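Local coordinates for putative GTP pyrophosphokinase (Streptococcus mutans, PDB 3L9D), which probably transfers pyrophosphate from ATP to GTP, the first step in making the alarmone ppGpp, at residues E38-P43 / Q103-L108; D120-L125 / Y151-E156. One frame throughout, in Å; residues are numbered along the deposited sequence.

Contact 1 of 2, residues E38-P43 / Q103-L108; sequences EEFLDP and QDIAGL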
# COMPACT_ATOMS: atom_id res chain seq x y z
N GLU A 38 -13.35 3.88 -19.26
CA GLU A 38 -14.25 2.96 -18.59
C GLU A 38 -13.97 1.51 -18.97
O GLU A 38 -14.13 0.61 -18.15
CB GLU A 38 -15.71 3.30 -18.88
CG GLU A 38 -16.69 2.46 -18.09
CD GLU A 38 -18.14 2.87 -18.32
OE1 GLU A 38 -18.46 3.29 -19.46
OE2 GLU A 38 -18.95 2.75 -17.37
N GLU A 39 -13.54 1.28 -20.21
CA GLU A 39 -13.24 -0.07 -20.65
C GLU A 39 -11.86 -0.54 -20.22
O GLU A 39 -11.69 -1.68 -19.77
CB GLU A 39 -13.35 -0.19 -22.17
CG GLU A 39 -12.68 -1.45 -22.71
CD GLU A 39 -12.67 -1.53 -24.22
OE1 GLU A 39 -11.77 -2.19 -24.77
OE2 GLU A 39 -13.57 -0.94 -24.86
N PHE A 40 -10.87 0.32 -20.39
CA PHE A 40 -9.49 -0.05 -20.06
C PHE A 40 -9.39 -0.34 -18.57
O PHE A 40 -8.68 -1.24 -18.15
CB PHE A 40 -8.53 1.07 -20.47
CG PHE A 40 -7.18 0.98 -19.82
CD1 PHE A 40 -6.17 0.25 -20.40
CD2 PHE A 40 -6.92 1.65 -18.63
CE1 PHE A 40 -4.93 0.16 -19.80
CE2 PHE A 40 -5.70 1.57 -18.02
CZ PHE A 40 -4.69 0.82 -18.61
N LEU A 41 -10.13 0.42 -17.79
CA LEU A 41 -10.03 0.36 -16.34
C LEU A 41 -10.75 -0.84 -15.74
O LEU A 41 -10.57 -1.16 -14.56
CB LEU A 41 -10.55 1.65 -15.73
CG LEU A 41 -9.51 2.60 -15.10
CD1 LEU A 41 -8.10 2.26 -15.51
CD2 LEU A 41 -9.81 4.05 -15.41
N ASP A 42 -11.56 -1.53 -16.53
CA ASP A 42 -12.45 -2.53 -15.97
C ASP A 42 -11.75 -3.66 -15.23
O ASP A 42 -12.15 -4.02 -14.13
CB ASP A 42 -13.39 -3.12 -17.01
CG ASP A 42 -14.38 -4.10 -16.40
OD1 ASP A 42 -14.09 -5.32 -16.40
OD2 ASP A 42 -15.43 -3.63 -15.88
N PRO A 43 -10.70 -4.23 -15.83
CA PRO A 43 -10.00 -5.32 -15.14
C PRO A 43 -9.25 -4.87 -13.87
O PRO A 43 -8.87 -5.71 -13.05
CB PRO A 43 -9.01 -5.81 -16.20
CG PRO A 43 -9.44 -5.19 -17.49
CD PRO A 43 -10.11 -3.92 -17.14
N GLN A 103 2.58 0.61 -13.09
CA GLN A 103 2.67 -0.37 -12.01
C GLN A 103 1.61 -0.22 -10.94
O GLN A 103 1.32 -1.17 -10.23
CB GLN A 103 4.05 -0.32 -11.35
CG GLN A 103 5.21 -0.72 -12.26
CD GLN A 103 6.56 -0.66 -11.56
OE1 GLN A 103 6.83 0.26 -10.79
NE2 GLN A 103 7.41 -1.64 -11.83
N ASP A 104 1.05 0.98 -10.80
CA ASP A 104 0.19 1.29 -9.67
C ASP A 104 -1.21 1.75 -10.07
O ASP A 104 -1.82 2.56 -9.38
CB ASP A 104 0.86 2.34 -8.78
CG ASP A 104 1.21 3.64 -9.54
OD1 ASP A 104 1.19 3.66 -10.79
OD2 ASP A 104 1.51 4.65 -8.86
N ILE A 105 -1.72 1.26 -11.18
CA ILE A 105 -3.08 1.62 -11.53
C ILE A 105 -4.03 1.10 -10.44
O ILE A 105 -4.68 1.89 -9.74
CB ILE A 105 -3.45 1.15 -12.94
CG1 ILE A 105 -2.56 1.89 -13.95
CG2 ILE A 105 -4.93 1.37 -13.23
CD1 ILE A 105 -2.89 1.63 -15.40
N ALA A 106 -4.07 -0.21 -10.24
CA ALA A 106 -4.72 -0.73 -9.04
C ALA A 106 -3.78 -0.44 -7.88
O ALA A 106 -2.58 -0.73 -7.97
CB ALA A 106 -4.98 -2.21 -9.17
N GLY A 107 -4.31 0.12 -6.81
CA GLY A 107 -3.51 0.39 -5.63
C GLY A 107 -4.12 -0.16 -4.37
O GLY A 107 -5.30 0.08 -4.10
N LEU A 108 -3.34 -0.90 -3.58
CA LEU A 108 -3.86 -1.48 -2.35
C LEU A 108 -3.05 -1.09 -1.13
O LEU A 108 -1.85 -0.85 -1.22
CB LEU A 108 -3.94 -3.00 -2.45
CG LEU A 108 -5.19 -3.52 -3.16
CD1 LEU A 108 -4.84 -4.19 -4.45
CD2 LEU A 108 -5.96 -4.45 -2.24
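I105 reaches across to two neighbouring side chains of 38-43, F40 and L41, and gives each of them a different methyl. I105 CD1 meets the outer edge of the phenyl ring, in its plane and 3.8 Å from F40 CZ. CE2 of the same ring is equally near, so the methyl sits beside the bond between these two carbons and not over a face. The two side chains come from opposite directions. The other branch turns to the leucine, with I105 CG2 4.0 Å from L41 CD1, where the side chains cross obliquely. The fork at I105 CB makes this division possible: CG2 stands anti to the backbone N, whereas CG1 lies beside it and carries CD1 on in an extended arm (chi2 -174°).

In the RelA/SpoT synthetase fold a mixed sheet is flanked by helices, and here the turn between helix 37-40 and helix 42-64 packs against the residue that leads into strand 106-112. The contact is small, 97 Å² in all, and no hydrogen bond crosses it.

F40 takes chi1 163°, with CG anti to its backbone N, which swings the ring across toward I105. Around that ring lie L98 and T99 of helix 98-101 and the ring of Y44, whose plane is inclined by about 35°; Y44 also touches I105. Backbone hydrogen bonds of I105 with K79 and of A106 with E171 fix this entry into the strand. On the helix side, D42 N donates to E39 O at 3.2 Å, closing a backbone turn that contains F40 and L41.

Contact 2 of 2, residues D120-L125 / Y151-E156; sequences DVLELL and YHVIVE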
# COMPACT_ATOMS: atom_id res chain seq x y z
N ASP A 120 6.31 -9.97 8.06
CA ASP A 120 5.39 -11.11 8.06
C ASP A 120 4.37 -10.98 6.92
O ASP A 120 4.14 -11.94 6.18
CB ASP A 120 4.70 -11.27 9.42
CG ASP A 120 5.69 -11.41 10.57
OD1 ASP A 120 6.74 -12.08 10.38
OD2 ASP A 120 5.42 -10.86 11.66
N VAL A 121 3.77 -9.81 6.76
CA VAL A 121 2.92 -9.58 5.61
C VAL A 121 3.68 -9.88 4.32
O VAL A 121 3.10 -10.37 3.35
CB VAL A 121 2.41 -8.15 5.54
CG1 VAL A 121 1.83 -7.86 4.14
CG2 VAL A 121 1.39 -7.90 6.66
N LEU A 122 4.98 -9.60 4.32
CA LEU A 122 5.81 -9.76 3.12
C LEU A 122 6.01 -11.24 2.80
O LEU A 122 5.78 -11.66 1.68
CB LEU A 122 7.16 -9.06 3.31
CG LEU A 122 7.56 -7.88 2.41
CD1 LEU A 122 6.39 -7.28 1.60
CD2 LEU A 122 8.35 -6.81 3.20
N GLU A 123 6.41 -12.03 3.80
CA GLU A 123 6.56 -13.48 3.63
C GLU A 123 5.31 -14.13 3.04
O GLU A 123 5.40 -15.03 2.19
CB GLU A 123 6.92 -14.17 4.95
CG GLU A 123 8.21 -13.68 5.59
N LEU A 124 4.14 -13.68 3.50
CA LEU A 124 2.88 -14.20 3.02
C LEU A 124 2.68 -13.86 1.55
O LEU A 124 2.30 -14.71 0.75
CB LEU A 124 1.72 -13.65 3.85
CG LEU A 124 1.64 -14.12 5.30
CD1 LEU A 124 1.11 -13.04 6.21
CD2 LEU A 124 0.81 -15.38 5.39
N LEU A 125 2.93 -12.60 1.21
CA LEU A 125 2.72 -12.12 -0.15
C LEU A 125 3.60 -12.85 -1.17
O LEU A 125 3.13 -13.22 -2.27
CB LEU A 125 2.98 -10.61 -0.21
CG LEU A 125 1.81 -9.64 -0.30
CD1 LEU A 125 0.61 -10.15 0.46
CD2 LEU A 125 2.25 -8.26 0.18
N TYR A 151 6.24 0.55 2.69
CA TYR A 151 6.86 -0.51 1.91
C TYR A 151 6.03 -0.79 0.66
O TYR A 151 4.84 -1.08 0.77
CB TYR A 151 7.02 -1.77 2.77
CG TYR A 151 8.05 -2.73 2.23
CD1 TYR A 151 9.27 -2.88 2.87
CD2 TYR A 151 7.80 -3.48 1.09
CE1 TYR A 151 10.21 -3.76 2.40
CE2 TYR A 151 8.76 -4.37 0.59
CZ TYR A 151 9.96 -4.49 1.25
OH TYR A 151 10.93 -5.35 0.78
N HIS A 152 6.64 -0.72 -0.52
CA HIS A 152 5.89 -0.89 -1.76
C HIS A 152 6.16 -2.20 -2.44
O HIS A 152 7.30 -2.53 -2.68
CB HIS A 152 6.21 0.24 -2.73
CG HIS A 152 5.95 1.61 -2.18
ND1 HIS A 152 5.92 2.73 -2.98
CD2 HIS A 152 5.70 2.03 -0.92
CE1 HIS A 152 5.67 3.79 -2.23
NE2 HIS A 152 5.54 3.39 -0.98
N VAL A 153 5.10 -2.93 -2.77
CA VAL A 153 5.21 -4.19 -3.50
C VAL A 153 4.39 -4.11 -4.78
O VAL A 153 3.25 -3.68 -4.75
CB VAL A 153 4.67 -5.38 -2.68
CG1 VAL A 153 4.83 -6.65 -3.46
CG2 VAL A 153 5.40 -5.47 -1.34
N ILE A 154 4.98 -4.50 -5.90
CA ILE A 154 4.24 -4.55 -7.14
C ILE A 154 3.99 -6.01 -7.48
O ILE A 154 4.90 -6.85 -7.38
CB ILE A 154 4.97 -3.83 -8.29
CG1 ILE A 154 5.25 -2.36 -7.92
CG2 ILE A 154 4.17 -3.92 -9.59
CD1 ILE A 154 4.02 -1.56 -7.48
N VAL A 155 2.75 -6.32 -7.82
CA VAL A 155 2.37 -7.67 -8.15
C VAL A 155 1.70 -7.70 -9.51
O VAL A 155 0.98 -6.77 -9.89
CB VAL A 155 1.46 -8.30 -7.06
CG1 VAL A 155 2.23 -8.50 -5.75
CG2 VAL A 155 0.15 -7.48 -6.84
N GLU A 156 2.00 -8.75 -10.28
CA GLU A 156 1.24 -9.07 -11.48
C GLU A 156 0.10 -9.96 -11.05
O GLU A 156 0.31 -10.98 -10.38
CB GLU A 156 2.08 -9.85 -12.48
CG GLU A 156 3.15 -9.09 -13.16
CD GLU A 156 3.94 -9.95 -14.12
OE1 GLU A 156 3.59 -11.15 -14.29
OE2 GLU A 156 4.91 -9.44 -14.71
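L122 lays its CD2 methyl over one face of the Y151 ring in a CH-pi contact, 3.6 Å from the ring centroid and 17° off the ring normal. The methyl is displaced toward the hydroxyl-bearing side, with L122 CD2 3.4 Å from Y151 CZ. This is helix-on-sheet packing in the alpha/beta core of the RelA/SpoT synthetase domain: helix 117-126 lies against one face of the mixed sheet, and its segment 120-125 runs almost parallel to strand segment 151-156, at an angle of 7° and an axis separation of 11.1 Å.

The leucine and tyrosine side chains meet at about a right angle. In Y151, CG is anti to the backbone N (chi1 -160°), and the ring extends from the strand toward the helix with a broad face turned to the leucine. Its hydroxyl is hydrogen-bonded to E136 on the adjoining strand 132-139, a bond that would limit movement of the ring beneath the methyl.

The other methyl of L122, while still close to Y151 CE2, reaches the next inward-pointing residue of the strand, two positions on. There L122 CD1 lies 3.6 Å from V153 CG2, the two side chains running side by side in opposite senses. One leucine thus spans two strand residues. I174 of strand 164-176 also touches L122, and V133 packs on V153, so the apolar layer extends across neighbouring strands. One turn farther along the helix, L125 also touches F55 of helix 42-64. It approaches the valine more loosely, with L125 CD2 4.5 Å from V153 CG2.

In the fold
The two contacts follow one another along the chain, and strand 106-112, which begins in contact 1, is followed directly by helix 117-126 of contact 2. Their centres lie about 18 Å apart, and both reach the same mixed sheet, where strand 164-176 separates strand 106-112 from strand 150-161. The two contacts also touch directly: Q103 O is 3.9 Å from I154 CD1. Helix 42-64 runs on from contact 1 and farther along supplies F55, which packs on both L108 and L125. Together the contacts join the N-terminal helices and helix 117-126 to the sheet of the presumed synthetase domain, contact 1 centred about 15 Å from the chain's centre and contact 2 about 9 Å.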